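Endoglucanase (Komagataeibacter sucrofermentans, PDB 6VC5) probably hydrolyses internal beta-1,4-glucosidic linkages in cellulose and related beta-glucans, as a member of glycosyl hydrolase family 8. Local coordinates at residues W215-S220 and D261-A266; S254-W259 and G275-A280. All blocks are in the same frame, centred on the assembly; numbering follows the deposited sequence.

Overall arrangement
Two contacts in the same region of this single-chain, largely helical family 8 enzyme illustrate how loop segments are joined to a neighbouring strand and to a helix. Contact 1 pairs the short strand around Arg218 with the turn that follows strand 260-261; contact 2 sets the loop leading into that strand, 254-259, on helix 274-282. Their segments alternate along the sequence, and their centres lie about 15 Å apart, contact 1 about 20 Å and contact 2 about 17 Å from the chain centre, on the same side of it. They also touch: Ser220 C lies 3.1 Å from Tyr276 OH, and Arg218 makes a cation-pi contact with Trp259. A glycerol, probably from the crystallisation liquor, is hydrogen-bonded to Leu256 N.

Contact 1. Residues W215-S220 and D261-A266; sequences WPPRFS and DLTNGA
Pro217 lies obliquely against both Asp261 and Thr263. Its ring atom CG stands 3.8 Å from Asp261 OD1, while its CB meets the methyl CG2 of Thr263 at 3.9 Å. The backbone completes the join, for Leu262 N donates to Pro217 O at 2.9 Å in a nearly straight bond (171° at the hydrogen). That carbonyl belongs to the residue at the centre of an inverse gamma turn. Next to it, Arg218 and Asp261 form an antiparallel non-hydrogen-bonded pair of a two-stranded sheet, their side chains on the same face. Leu262 packs its branches on the backbone at Phe219: its CD2 touches Phe219 CB at 4.0 Å, and its CG and CD1 pack near Phe219 N. Ile211 of strand 209-211 extends this apolar patch, touching Pro217, Leu262 and Thr263.

Asp261 divides its carboxylate between two tasks. With CG anti to the backbone N (chi1 -175°), OD2 collects three donors from the following turn. Thr263 N approaches nearly along the C-O axis, Thr263 OG1 donates to Asp261 OD2 at 2.6 Å on its syn side, and Asn264 N comes from above the carboxylate plane. The bond from Thr263 N makes an Asx turn and that from Asn264 N an Asx motif. OD1 instead accepts from a water, which takes the NE hydrogen of Arg218 at 2.7 Å, at the edge and in the plane of the guanidinium. An alanine at Asp261 would probably leave Thr263 N, Thr263 OG1 and Asn264 N without this acceptor and the turn less firmly held. Arg218 NE and Asp261 OD1 are 5.3 Å apart; the charged atoms do not touch and water links them, and the nearby positive charge would probably favour the ionised carboxylate.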
ATOM      1  N   TRP A 215      17.795   2.772  -5.581  1.00  7.58           N
ATOM      2  CA  TRP A 215      17.465   1.835  -4.523  1.00  9.17           C
ATOM      3  C   TRP A 215      18.033   0.475  -4.921  1.00  9.89           C
ATOM      4  O   TRP A 215      18.214   0.211  -6.111  1.00 10.45           O
ATOM      5  CB  TRP A 215      15.947   1.669  -4.368  1.00  9.40           C
ATOM      6  CG  TRP A 215      15.167   2.891  -3.987  1.00  8.49           C
ATOM      7  CD1 TRP A 215      14.813   3.282  -2.720  1.00  9.00           C
ATOM      8  CD2 TRP A 215      14.580   3.840  -4.876  1.00  7.76           C
ATOM      9  NE1 TRP A 215      14.056   4.426  -2.777  1.00  9.73           N
ATOM     10  CE2 TRP A 215      13.903   4.793  -4.085  1.00  7.72           C
ATOM     11  CE3 TRP A 215      14.578   3.991  -6.264  1.00  8.66           C
ATOM     12  CZ2 TRP A 215      13.231   5.874  -4.639  1.00  7.44           C
ATOM     13  CZ3 TRP A 215      13.906   5.070  -6.818  1.00  9.55           C
ATOM     14  CH2 TRP A 215      13.238   5.995  -6.000  1.00  9.33           C
ATOM     15  N   PRO A 216      18.315  -0.392  -3.955  1.00 11.39           N
ATOM     16  CA  PRO A 216      18.816  -1.732  -4.302  1.00 13.11           C
ATOM     17  C   PRO A 216      17.832  -2.434  -5.221  1.00 11.71           C
ATOM     18  O   PRO A 216      16.609  -2.279  -5.067  1.00 11.33           O
ATOM     19  CB  PRO A 216      18.909  -2.440  -2.946  1.00 14.80           C
ATOM     20  CG  PRO A 216      19.040  -1.335  -1.945  1.00 14.53           C
ATOM     21  CD  PRO A 216      18.258  -0.178  -2.502  1.00 12.26           C
ATOM     22  N   PRO A 217      18.320  -3.176  -6.208  1.00 10.15           N
ATOM     23  CA  PRO A 217      17.442  -3.760  -7.250  1.00  9.17           C
ATOM     24  C   PRO A 217      16.772  -5.051  -6.789  1.00 10.03           C
ATOM     25  O   PRO A 217      17.098  -6.161  -7.231  1.00 11.06           O
ATOM     26  CB  PRO A 217      18.425  -3.993  -8.400  1.00 10.55           C
ATOM     27  CG  PRO A 217      19.707  -4.342  -7.688  1.00 12.16           C
ATOM     28  CD  PRO A 217      19.749  -3.411  -6.497  1.00 12.20           C
ATOM     29  N   ARG A 218      15.781  -4.914  -5.908  1.00  7.90           N
ATOM     30  CA  ARG A 218      15.238  -6.036  -5.158  1.00  7.96           C
ATOM     31  C   ARG A 218      13.720  -6.102  -5.262  1.00  7.16           C
ATOM     32  O   ARG A 218      13.050  -5.104  -5.545  1.00  7.93           O
ATOM     33  CB  ARG A 218      15.594  -5.926  -3.673  1.00  7.84           C
ATOM     34  CG  ARG A 218      17.069  -5.953  -3.413  1.00  7.51           C
ATOM     35  CD  ARG A 218      17.353  -5.538  -2.000  1.00  8.45           C
ATOM     36  NE  ARG A 218      18.790  -5.583  -1.743  1.00  9.45           N
ATOM     37  CZ  ARG A 218      19.336  -5.222  -0.593  1.00 12.38           C
ATOM     38  NH1 ARG A 218      18.564  -4.796   0.396  1.00 12.73           N
ATOM     39  NH2 ARG A 218      20.657  -5.296  -0.433  1.00 15.73           N
ATOM     40  N   PHE A 219      13.197  -7.292  -5.030  1.00  6.94           N
ATOM     41  CA  PHE A 219      11.831  -7.546  -4.575  1.00  7.08           C
ATOM     42  C   PHE A 219      11.918  -7.657  -3.063  1.00  7.09           C
ATOM     43  O   PHE A 219      12.518  -8.545  -2.597  1.00  8.33           O
ATOM     44  CB  PHE A 219      11.318  -8.883  -5.148  1.00  7.91           C
ATOM     45  CG  PHE A 219       9.983  -9.348  -4.585  1.00  8.24           C
ATOM     46  CD1 PHE A 219       8.811  -8.982  -5.153  1.00  8.05           C
ATOM     47  CD2 PHE A 219       9.948 -10.216  -3.532  1.00  9.37           C
ATOM     48  CE1 PHE A 219       7.619  -9.444  -4.667  1.00  8.19           C
ATOM     49  CE2 PHE A 219       8.753 -10.679  -3.026  1.00  9.60           C
ATOM     50  CZ  PHE A 219       7.583 -10.274  -3.588  1.00  9.01           C
ATOM     51  N   SER A 220      11.310  -6.734  -2.333  1.00  6.85           N
ATOM     52  CA  SER A 220      11.409  -6.717  -0.891  1.00  7.17           C
ATOM     53  C   SER A 220      10.213  -6.050  -0.213  1.00  6.74           C
ATOM     54  O   SER A 220       9.109  -6.388  -0.495  1.00  7.10           O
ATOM     55  CB  SER A 220      12.756  -6.142  -0.413  1.00  9.12           C
ATOM     56  OG  SER A 220      12.868  -4.765  -0.468  1.00 11.27           O
ATOM     57  N   ASP A 261      17.515 -10.203  -4.763  1.00  5.63           N
ATOM     58  CA  ASP A 261      18.095  -9.326  -5.774  1.00  6.99           C
ATOM     59  C   ASP A 261      17.661  -9.833  -7.143  1.00  7.63           C
ATOM     60  O   ASP A 261      17.858 -11.008  -7.474  1.00  8.21           O
ATOM     61  CB  ASP A 261      19.626  -9.352  -5.644  1.00  7.75           C
ATOM     62  CG  ASP A 261      20.328  -8.371  -6.573  1.00 12.48           C
ATOM     63  OD1 ASP A 261      21.104  -7.514  -6.081  1.00 14.91           O
ATOM     64  OD2 ASP A 261      20.143  -8.457  -7.795  1.00 14.81           O
ATOM     65  N   LEU A 262      17.055  -8.947  -7.927  1.00  7.72           N
ATOM     66  CA  LEU A 262      16.481  -9.329  -9.216  1.00  7.70           C
ATOM     67  C   LEU A 262      17.495  -9.353 -10.354  1.00  9.85           C
ATOM     68  O   LEU A 262      17.128  -9.706 -11.483  1.00 11.42           O
ATOM     69  CB  LEU A 262      15.327  -8.385  -9.550  1.00  8.70           C
ATOM     70  CG  LEU A 262      14.235  -8.357  -8.475  1.00  7.31           C
ATOM     71  CD1 LEU A 262      13.157  -7.376  -8.911  1.00 10.14           C
ATOM     72  CD2 LEU A 262      13.648  -9.740  -8.254  1.00  8.64           C
ATOM     73  N   THR A 263      18.753  -8.994 -10.092  1.00 10.04           N
ATOM     74  CA  THR A 263      19.795  -9.070 -11.106  1.00 10.67           C
ATOM     75  C   THR A 263      20.687 -10.290 -10.966  1.00 12.86           C
ATOM     76  O   THR A 263      21.301 -10.695 -11.959  1.00 16.46           O
ATOM     77  CB  THR A 263      20.650  -7.798 -11.096  1.00 13.95           C
ATOM     78  OG1 THR A 263      21.522  -7.806  -9.955  1.00 18.05           O
ATOM     79  CG2 THR A 263      19.760  -6.566 -11.064  1.00 15.54           C
ATOM     80  N   ASN A 264      20.778 -10.894  -9.770  1.00 12.63           N
ATOM     81  CA  ASN A 264      21.619 -12.079  -9.619  1.00 12.77           C
ATOM     82  C   ASN A 264      21.002 -13.196  -8.794  1.00 11.36           C
ATOM     83  O   ASN A 264      21.649 -14.235  -8.614  1.00 13.17           O
ATOM     84  CB  ASN A 264      23.008 -11.716  -9.060  1.00 15.80           C
ATOM     85  CG  ASN A 264      22.940 -11.025  -7.714  1.00 17.89           C
ATOM     86  OD1 ASN A 264      21.952 -11.130  -6.988  1.00 15.36           O
ATOM     87  ND2 ASN A 264      24.008 -10.320  -7.366  1.00 22.99           N
ATOM     88  N   GLY A 265      19.786 -13.026  -8.281  1.00  8.62           N
ATOM     89  CA  GLY A 265      19.165 -14.068  -7.503  1.00  8.66           C
ATOM     90  C   GLY A 265      19.604 -14.179  -6.061  1.00  9.63           C
ATOM     91  O   GLY A 265      19.077 -15.048  -5.348  1.00 12.42           O
ATOM     92  N   ALA A 266      20.539 -13.344  -5.599  1.00  8.50           N
ATOM     93  CA  ALA A 266      20.953 -13.419  -4.199  1.00  8.77           C
ATOM     94  C   ALA A 266      19.775 -13.112  -3.275  1.00  8.35           C
ATOM     95  O   ALA A 266      18.894 -12.312  -3.605  1.00  9.55           O
ATOM     96  CB  ALA A 266      22.101 -12.444  -3.929  1.00 10.78           C
TER
HETATM   97  O   HOH W   1      20.707  -6.257  -3.544  1.00 25.70           O

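Contact 2. Residues S254-W259 and G275-A280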
ATOM      1  N   SER A 254       9.141 -21.671   6.244  1.00 14.18           N
ATOM      2  CA  SER A 254      10.115 -21.417   7.302  1.00 15.82           C
ATOM      3  C   SER A 254      11.312 -20.587   6.852  1.00 13.27           C
ATOM      4  O   SER A 254      12.144 -20.227   7.696  1.00 15.27           O
ATOM      5  CB  SER A 254      10.621 -22.736   7.899  1.00 17.19           C
ATOM      6  OG  SER A 254       9.563 -23.477   8.486  1.00 21.78           O
ATOM      7  N   ALA A 255      11.425 -20.250   5.557  1.00 11.10           N
ATOM      8  CA  ALA A 255      12.634 -19.588   5.085  1.00 11.61           C
ATOM      9  C   ALA A 255      12.358 -18.579   3.971  1.00  9.66           C
ATOM     10  O   ALA A 255      13.189 -18.411   3.073  1.00 10.47           O
ATOM     11  CB  ALA A 255      13.684 -20.622   4.652  1.00 12.28           C
ATOM     12  N   LEU A 256      11.210 -17.911   3.998  1.00  8.75           N
ATOM     13  CA  LEU A 256      10.967 -16.902   2.975  1.00  7.21           C
ATOM     14  C   LEU A 256      12.003 -15.791   3.133  1.00  8.42           C
ATOM     15  O   LEU A 256      12.282 -15.365   4.257  1.00  8.76           O
ATOM     16  CB  LEU A 256       9.555 -16.317   3.110  1.00  8.42           C
ATOM     17  CG  LEU A 256       8.370 -17.275   2.906  1.00 10.10           C
ATOM     18  CD1 LEU A 256       7.042 -16.536   3.126  1.00 11.11           C
ATOM     19  CD2 LEU A 256       8.398 -17.936   1.536  1.00 11.19           C
ATOM     20  N   PRO A 257      12.593 -15.321   2.061  1.00  7.79           N
ATOM     21  CA  PRO A 257      13.611 -14.275   2.168  1.00  7.99           C
ATOM     22  C   PRO A 257      13.005 -12.897   2.423  1.00  9.10           C
ATOM     23  O   PRO A 257      11.962 -12.626   1.959  1.00  9.87           O
ATOM     24  CB  PRO A 257      14.271 -14.304   0.798  1.00 10.54           C
ATOM     25  CG  PRO A 257      13.238 -14.849  -0.118  1.00 11.46           C
ATOM     26  CD  PRO A 257      12.446 -15.836   0.698  1.00  9.28           C
ATOM     27  N   GLY A 258      13.698 -12.068   3.163  1.00  8.00           N
ATOM     28  CA  GLY A 258      13.287 -10.678   3.305  1.00  7.75           C
ATOM     29  C   GLY A 258      13.475  -9.879   2.030  1.00  7.75           C
ATOM     30  O   GLY A 258      12.694  -8.964   1.734  1.00  9.20           O
ATOM     31  N   TRP A 259      14.513 -10.198   1.265  1.00  7.14           N
ATOM     32  CA  TRP A 259      14.683  -9.593  -0.044  1.00  7.30           C
ATOM     33  C   TRP A 259      15.344 -10.583  -0.985  1.00  7.14           C
ATOM     34  O   TRP A 259      16.073 -11.484  -0.557  1.00  7.64           O
ATOM     35  CB  TRP A 259      15.465  -8.266  -0.014  1.00  7.00           C
ATOM     36  CG  TRP A 259      16.836  -8.253   0.635  1.00  7.40           C
ATOM     37  CD1 TRP A 259      17.133  -7.772   1.873  1.00  8.65           C
ATOM     38  CD2 TRP A 259      18.080  -8.682   0.065  1.00  7.84           C
ATOM     39  NE1 TRP A 259      18.476  -7.879   2.117  1.00 10.47           N
ATOM     40  CE2 TRP A 259      19.084  -8.440   1.026  1.00 10.16           C
ATOM     41  CE3 TRP A 259      18.445  -9.255  -1.162  1.00  9.72           C
ATOM     42  CZ2 TRP A 259      20.426  -8.751   0.803  1.00 10.35           C
ATOM     43  CZ3 TRP A 259      19.787  -9.560  -1.384  1.00 11.45           C
ATOM     44  CH2 TRP A 259      20.757  -9.313  -0.398  1.00 11.06           C
ATOM     45  N   GLY A 275       4.658 -11.109   8.365  1.00  8.28           N
ATOM     46  CA  GLY A 275       3.775 -10.496   7.386  1.00  8.51           C
ATOM     47  C   GLY A 275       3.974 -11.028   5.977  1.00  7.68           C
ATOM     48  O   GLY A 275       3.018 -11.098   5.191  1.00  7.94           O
ATOM     49  N   TYR A 276       5.214 -11.394   5.609  1.00  5.41           N
ATOM     50  CA  TYR A 276       5.384 -11.981   4.280  1.00  6.52           C
ATOM     51  C   TYR A 276       4.695 -13.332   4.193  1.00  7.83           C
ATOM     52  O   TYR A 276       4.172 -13.706   3.138  1.00  8.11           O
ATOM     53  CB  TYR A 276       6.854 -12.233   3.958  1.00  7.73           C
ATOM     54  CG  TYR A 276       7.679 -11.071   3.499  1.00  7.25           C
ATOM     55  CD1 TYR A 276       7.546  -9.805   4.062  1.00  8.47           C
ATOM     56  CD2 TYR A 276       8.658 -11.255   2.528  1.00  7.93           C
ATOM     57  CE1 TYR A 276       8.366  -8.745   3.647  1.00  8.96           C
ATOM     58  CE2 TYR A 276       9.483 -10.205   2.113  1.00  6.18           C
ATOM     59  CZ  TYR A 276       9.334  -8.960   2.679  1.00  7.37           C
ATOM     60  OH  TYR A 276      10.144  -7.918   2.282  1.00 10.47           O
ATOM     61  N   LEU A 277       4.760 -14.112   5.269  1.00  7.59           N
ATOM     62  CA  LEU A 277       4.072 -15.395   5.282  1.00  7.92           C
ATOM     63  C   LEU A 277       2.572 -15.200   5.136  1.00  7.90           C
ATOM     64  O   LEU A 277       1.902 -15.995   4.469  1.00  9.19           O
ATOM     65  CB  LEU A 277       4.408 -16.142   6.575  1.00 10.95           C
ATOM     66  CG  LEU A 277       3.737 -17.482   6.838  1.00 14.87           C
ATOM     67  CD1 LEU A 277       4.123 -18.478   5.781  1.00 16.41           C
ATOM     68  CD2 LEU A 277       4.147 -17.978   8.208  1.00 14.83           C
ATOM     69  N   ALA A 278       2.031 -14.139   5.746  1.00  8.06           N
ATOM     70  CA  ALA A 278       0.619 -13.822   5.557  1.00  8.66           C
ATOM     71  C   ALA A 278       0.298 -13.583   4.084  1.00  8.46           C
ATOM     72  O   ALA A 278      -0.679 -14.124   3.557  1.00 10.27           O
ATOM     73  CB  ALA A 278       0.251 -12.602   6.394  1.00  9.85           C
ATOM     74  N   VAL A 279       1.123 -12.788   3.393  1.00  7.21           N
ATOM     75  CA  VAL A 279       0.922 -12.556   1.960  1.00  8.99           C
ATOM     76  C   VAL A 279       1.042 -13.856   1.165  1.00  8.73           C
ATOM     77  O   VAL A 279       0.213 -14.143   0.292  1.00 10.14           O
ATOM     78  CB  VAL A 279       1.916 -11.493   1.460  1.00  8.50           C
ATOM     79  CG1 VAL A 279       1.790 -11.349  -0.052  1.00  9.52           C
ATOM     80  CG2 VAL A 279       1.644 -10.144   2.141  1.00 10.04           C
ATOM     81  N   ALA A 280       2.087 -14.644   1.426  1.00  7.63           N
ATOM     82  CA  ALA A 280       2.304 -15.888   0.687  1.00  9.25           C
ATOM     83  C   ALA A 280       1.154 -16.861   0.871  1.00 11.23           C
ATOM     84  O   ALA A 280       0.749 -17.533  -0.076  1.00 12.71           O
ATOM     85  CB  ALA A 280       3.605 -16.547   1.142  1.00 10.31           C
TER
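Leu256 points its CB toward helix 274-282 and rests its CD1 methyl on the first turns of that helix. CD1 comes within 3.8 Å of Leu277 CA, and on the next turn it meets Ala280 CB at 4.0 Å. The CB atoms of Tyr276 and Leu277 lie somewhat farther off, so a single methyl branch gathers contacts from Tyr276, Leu277 and, one turn on, Ala280. CG of Leu256 is anti to its own carbonyl carbon (chi1 -63°), and with CD1 extended beyond it the branch reaches the helix backbone itself. Because Ala280 carries only a methyl, Leu256 can lie close to the helix there; Trp248 of helix 238-251 also packs on this alanine.

Family 8 enzymes have an (alpha/alpha)6-barrel fold, and here a connecting loop, 254-259, between helix 238-251 and strand 260-261, packs on helix 274-282. Within the loop, Pro257 directs its CB away from 275-280 and packs on Phe247 and Tyr251 of helix 238-251; Tyr276 also touches Tyr301 and Leu305 of helix 300-313.

Toward the polar edge, the Tyr276 ring runs beside the loop backbone, with Pro257 O 3.5 Å from its CE2. The ring ends in the one hydrogen bond between the segments: Tyr276 OH donates to Gly258 O at 2.8 Å, in the carbonyl plane and on a lone pair. This bond satisfies a buried backbone oxygen with a buried phenol, one residue before Trp259, whose indole makes a cation-pi contact with Arg218 and meets the Tyr270 ring with the planes at about 85°.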